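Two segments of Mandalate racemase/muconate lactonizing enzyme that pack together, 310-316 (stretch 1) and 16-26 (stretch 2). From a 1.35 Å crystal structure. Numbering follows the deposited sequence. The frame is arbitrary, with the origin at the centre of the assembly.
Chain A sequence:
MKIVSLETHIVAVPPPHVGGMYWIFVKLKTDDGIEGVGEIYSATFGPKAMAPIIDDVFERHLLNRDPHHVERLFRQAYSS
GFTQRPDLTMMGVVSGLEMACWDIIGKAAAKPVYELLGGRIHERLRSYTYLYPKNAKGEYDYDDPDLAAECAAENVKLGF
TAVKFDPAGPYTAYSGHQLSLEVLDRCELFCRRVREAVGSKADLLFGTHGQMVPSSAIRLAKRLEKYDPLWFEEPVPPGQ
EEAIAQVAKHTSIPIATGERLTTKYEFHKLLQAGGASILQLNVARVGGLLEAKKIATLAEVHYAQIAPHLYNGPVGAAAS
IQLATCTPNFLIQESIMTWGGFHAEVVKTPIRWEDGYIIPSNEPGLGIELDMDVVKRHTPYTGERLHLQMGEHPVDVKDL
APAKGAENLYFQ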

# COMPACT_ATOMS: atom_id res chain seq x y z
N LEU A 310 -35.21 6.79 0.13
CA LEU A 310 -36.54 6.82 0.69
C LEU A 310 -37.41 5.76 0.01
O LEU A 310 -37.70 5.86 -1.18
CB LEU A 310 -37.14 8.22 0.55
CG LEU A 310 -38.06 8.71 1.66
CD1 LEU A 310 -39.33 7.87 1.73
CD2 LEU A 310 -37.33 8.73 3.00
N TYR A 311 -37.82 4.75 0.77
CA TYR A 311 -38.82 3.79 0.31
C TYR A 311 -39.67 3.43 1.50
O TYR A 311 -39.65 2.29 1.99
CB TYR A 311 -38.20 2.54 -0.33
CG TYR A 311 -39.23 1.78 -1.13
CD1 TYR A 311 -39.77 2.33 -2.29
CD2 TYR A 311 -39.70 0.54 -0.72
CE1 TYR A 311 -40.74 1.66 -3.02
CE2 TYR A 311 -40.67 -0.14 -1.45
CZ TYR A 311 -41.18 0.42 -2.60
OH TYR A 311 -42.14 -0.23 -3.34
N ASN A 312 -40.41 4.41 1.98
CA ASN A 312 -41.11 4.31 3.25
C ASN A 312 -42.03 5.53 3.37
O ASN A 312 -42.32 6.17 2.36
CB ASN A 312 -40.13 4.15 4.44
CG ASN A 312 -39.00 5.17 4.44
OD1 ASN A 312 -37.99 5.02 3.74
ND2 ASN A 312 -39.16 6.21 5.26
N GLY A 313 -42.48 5.84 4.59
CA GLY A 313 -43.52 6.83 4.79
C GLY A 313 -43.06 8.28 4.81
O GLY A 313 -41.87 8.58 4.66
N PRO A 314 -44.02 9.20 4.99
CA PRO A 314 -43.70 10.63 4.92
C PRO A 314 -43.01 11.16 6.17
O PRO A 314 -42.48 12.27 6.14
CB PRO A 314 -45.08 11.28 4.74
CG PRO A 314 -46.00 10.33 5.42
CD PRO A 314 -45.46 8.97 5.12
N VAL A 315 -43.02 10.40 7.26
CA VAL A 315 -42.32 10.86 8.47
C VAL A 315 -40.81 10.72 8.28
O VAL A 315 -40.05 11.66 8.53
CB VAL A 315 -42.82 10.14 9.74
CG1 VAL A 315 -41.96 10.52 10.94
CG2 VAL A 315 -44.30 10.48 9.99
N GLY A 316 -40.37 9.55 7.82
CA GLY A 316 -38.98 9.37 7.46
C GLY A 316 -38.57 10.34 6.36
O GLY A 316 -37.46 10.87 6.37
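Stretch 2 (16-26) PHVGGMYWIFV

Stretch 2 enters as a turn and leaves as a strand. His17 to Gly20 form a type II beta turn, closed by the backbone hydrogen bond from Gly20 N to His17 O at 3.0 Å; Gly19 (phi/psi 94/9) and Gly20 (105/-175) both have positive phi, and at these angles a CB would be jammed against the preceding carbonyl oxygen. From Tyr22 to Val26 the chain is extended. It lies in the same sense as stretch 1, because the nearest CA pairs advance together. Tyr311 CA is 4.8 Å from Gly19 CA. Gly313 CA is 5.8 Å from Trp23 CA. Val315 CA is 7.7 Å from Phe25 CA. The growing separation means the backbones are closest at the turn and diverge where stretch 1 becomes helical at Pro314, leaving side chains to fill the gap.

Tyr311 has the largest covered area, 63 Å². Its chi1 is t (-164°), and although its CA-to-CB bond points sideways, the end of the side chain comes nearer to the turn. Gly19 CA lies 3.8 Å from the centroid of the Tyr311 ring and 15° off the ring normal, a CH-pi contact over the face. Tyr311 CE2 also approaches Gly20 N to 3.5 Å. At the far end of the ring a water joins the segments, donating to His17 O at 2.9 Å and hydrogen-bonded to Tyr311 OH at 3.0 Å.

Trp23, with 52 Å² covered and chi1 m (-60°), points toward stretch 1. Its indole folds back to its own turn, where Trp23 NE1 donates to Gly19 O at 2.9 Å with an N-H...acceptor angle of 165°. This places a ring face against the backbone of stretch 1: Gly313 CA is 3.6 Å from the six-membered ring centroid of Trp23 and 18° off its normal, while Asn312 C lies 3.4 Å from Trp23 NE1. An ideal CB on Gly313 would be 3.0 Å from both Trp23 CD2 and Phe25 CZ, tight against the first and clashing with the second. Pro314 CD continues the contact, 3.8 Å from Trp23 CZ3.

Phe25, also with 52 Å² covered, reaches the start of the helix. Pro314 CD lies at the ring edge, 4.2 Å from Phe25 CZ, and Val315, whose CB points toward stretch 2, brings CG2 to 3.6 Å from Phe25 CE1. No direct hydrogen bond crosses between the stretches; the 370 Å² of buried surface, summed over both sides, rests on ring and apolar contacts plus the water bridge.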

# COMPACT_ATOMS: atom_id res chain seq x y z
N PRO A 16 -51.56 -0.29 -4.63
CA PRO A 16 -50.51 -1.25 -5.01
C PRO A 16 -49.21 -1.15 -4.19
O PRO A 16 -48.16 -1.52 -4.71
CB PRO A 16 -50.23 -0.89 -6.47
CG PRO A 16 -50.48 0.58 -6.53
CD PRO A 16 -51.57 0.88 -5.53
N HIS A 17 -49.29 -0.65 -2.96
CA HIS A 17 -48.17 -0.66 -2.02
C HIS A 17 -46.97 0.18 -2.46
O HIS A 17 -45.82 -0.26 -2.38
CB HIS A 17 -47.74 -2.11 -1.70
CG HIS A 17 -48.88 -3.04 -1.45
ND1 HIS A 17 -49.74 -2.90 -0.38
CD2 HIS A 17 -49.31 -4.13 -2.13
CE1 HIS A 17 -50.66 -3.85 -0.42
NE2 HIS A 17 -50.41 -4.62 -1.47
N VAL A 18 -47.23 1.40 -2.92
CA VAL A 18 -46.13 2.29 -3.29
C VAL A 18 -45.43 2.78 -2.03
O VAL A 18 -46.04 3.42 -1.17
CB VAL A 18 -46.59 3.48 -4.15
CG1 VAL A 18 -45.39 4.08 -4.88
CG2 VAL A 18 -47.64 3.04 -5.16
N GLY A 19 -44.15 2.47 -1.91
CA GLY A 19 -43.41 2.76 -0.69
C GLY A 19 -43.39 1.57 0.25
O GLY A 19 -42.97 1.69 1.40
N GLY A 20 -43.86 0.41 -0.23
CA GLY A 20 -43.74 -0.82 0.53
C GLY A 20 -45.03 -1.30 1.17
O GLY A 20 -46.09 -0.73 0.97
N MET A 21 -44.93 -2.38 1.95
CA MET A 21 -46.11 -3.01 2.54
C MET A 21 -46.65 -2.31 3.79
O MET A 21 -47.85 -2.31 4.02
CB MET A 21 -45.81 -4.47 2.86
CG MET A 21 -45.38 -5.31 1.66
SD MET A 21 -46.56 -5.22 0.29
CE MET A 21 -48.04 -5.87 1.06
N TYR A 22 -45.77 -1.75 4.60
CA TYR A 22 -46.19 -1.11 5.84
C TYR A 22 -45.16 -0.10 6.27
O TYR A 22 -43.99 -0.21 5.92
CB TYR A 22 -46.43 -2.14 6.97
CG TYR A 22 -45.26 -3.07 7.17
CD1 TYR A 22 -44.16 -2.69 7.94
CD2 TYR A 22 -45.22 -4.32 6.55
CE1 TYR A 22 -43.06 -3.52 8.09
CE2 TYR A 22 -44.14 -5.16 6.71
CZ TYR A 22 -43.06 -4.76 7.47
OH TYR A 22 -41.99 -5.61 7.60
N TRP A 23 -45.61 0.90 7.03
CA TRP A 23 -44.72 1.90 7.59
C TRP A 23 -44.80 1.84 9.11
O TRP A 23 -45.88 1.72 9.68
CB TRP A 23 -45.10 3.30 7.09
CG TRP A 23 -45.00 3.43 5.60
CD1 TRP A 23 -44.17 2.74 4.76
CD2 TRP A 23 -45.79 4.29 4.76
NE1 TRP A 23 -44.38 3.13 3.46
CE2 TRP A 23 -45.37 4.08 3.43
CE3 TRP A 23 -46.81 5.21 5.01
CZ2 TRP A 23 -45.94 4.75 2.35
CZ3 TRP A 23 -47.37 5.89 3.93
CH2 TRP A 23 -46.93 5.66 2.62
N ILE A 24 -43.63 1.91 9.75
CA ILE A 24 -43.54 1.79 11.20
C ILE A 24 -43.33 3.16 11.83
O ILE A 24 -42.25 3.74 11.71
CB ILE A 24 -42.37 0.88 11.61
CG1 ILE A 24 -42.48 -0.49 10.92
CG2 ILE A 24 -42.33 0.72 13.11
CD1 ILE A 24 -41.24 -1.36 11.10
N PHE A 25 -44.36 3.68 12.50
CA PHE A 25 -44.26 4.99 13.14
C PHE A 25 -44.19 4.86 14.65
O PHE A 25 -44.80 3.97 15.23
CB PHE A 25 -45.46 5.87 12.77
CG PHE A 25 -45.62 6.11 11.29
CD1 PHE A 25 -44.63 6.75 10.56
CD2 PHE A 25 -46.78 5.70 10.63
CE1 PHE A 25 -44.78 6.97 9.20
CE2 PHE A 25 -46.93 5.93 9.28
CZ PHE A 25 -45.93 6.55 8.56
N VAL A 26 -43.46 5.77 15.28
CA VAL A 26 -43.47 5.88 16.73
C VAL A 26 -43.85 7.30 17.14
O VAL A 26 -43.45 8.28 16.49
CB VAL A 26 -42.10 5.49 17.34
CG1 VAL A 26 -41.86 4.00 17.17
CG2 VAL A 26 -40.97 6.31 16.72
O HOH W 1 -44.09 -2.48 -2.83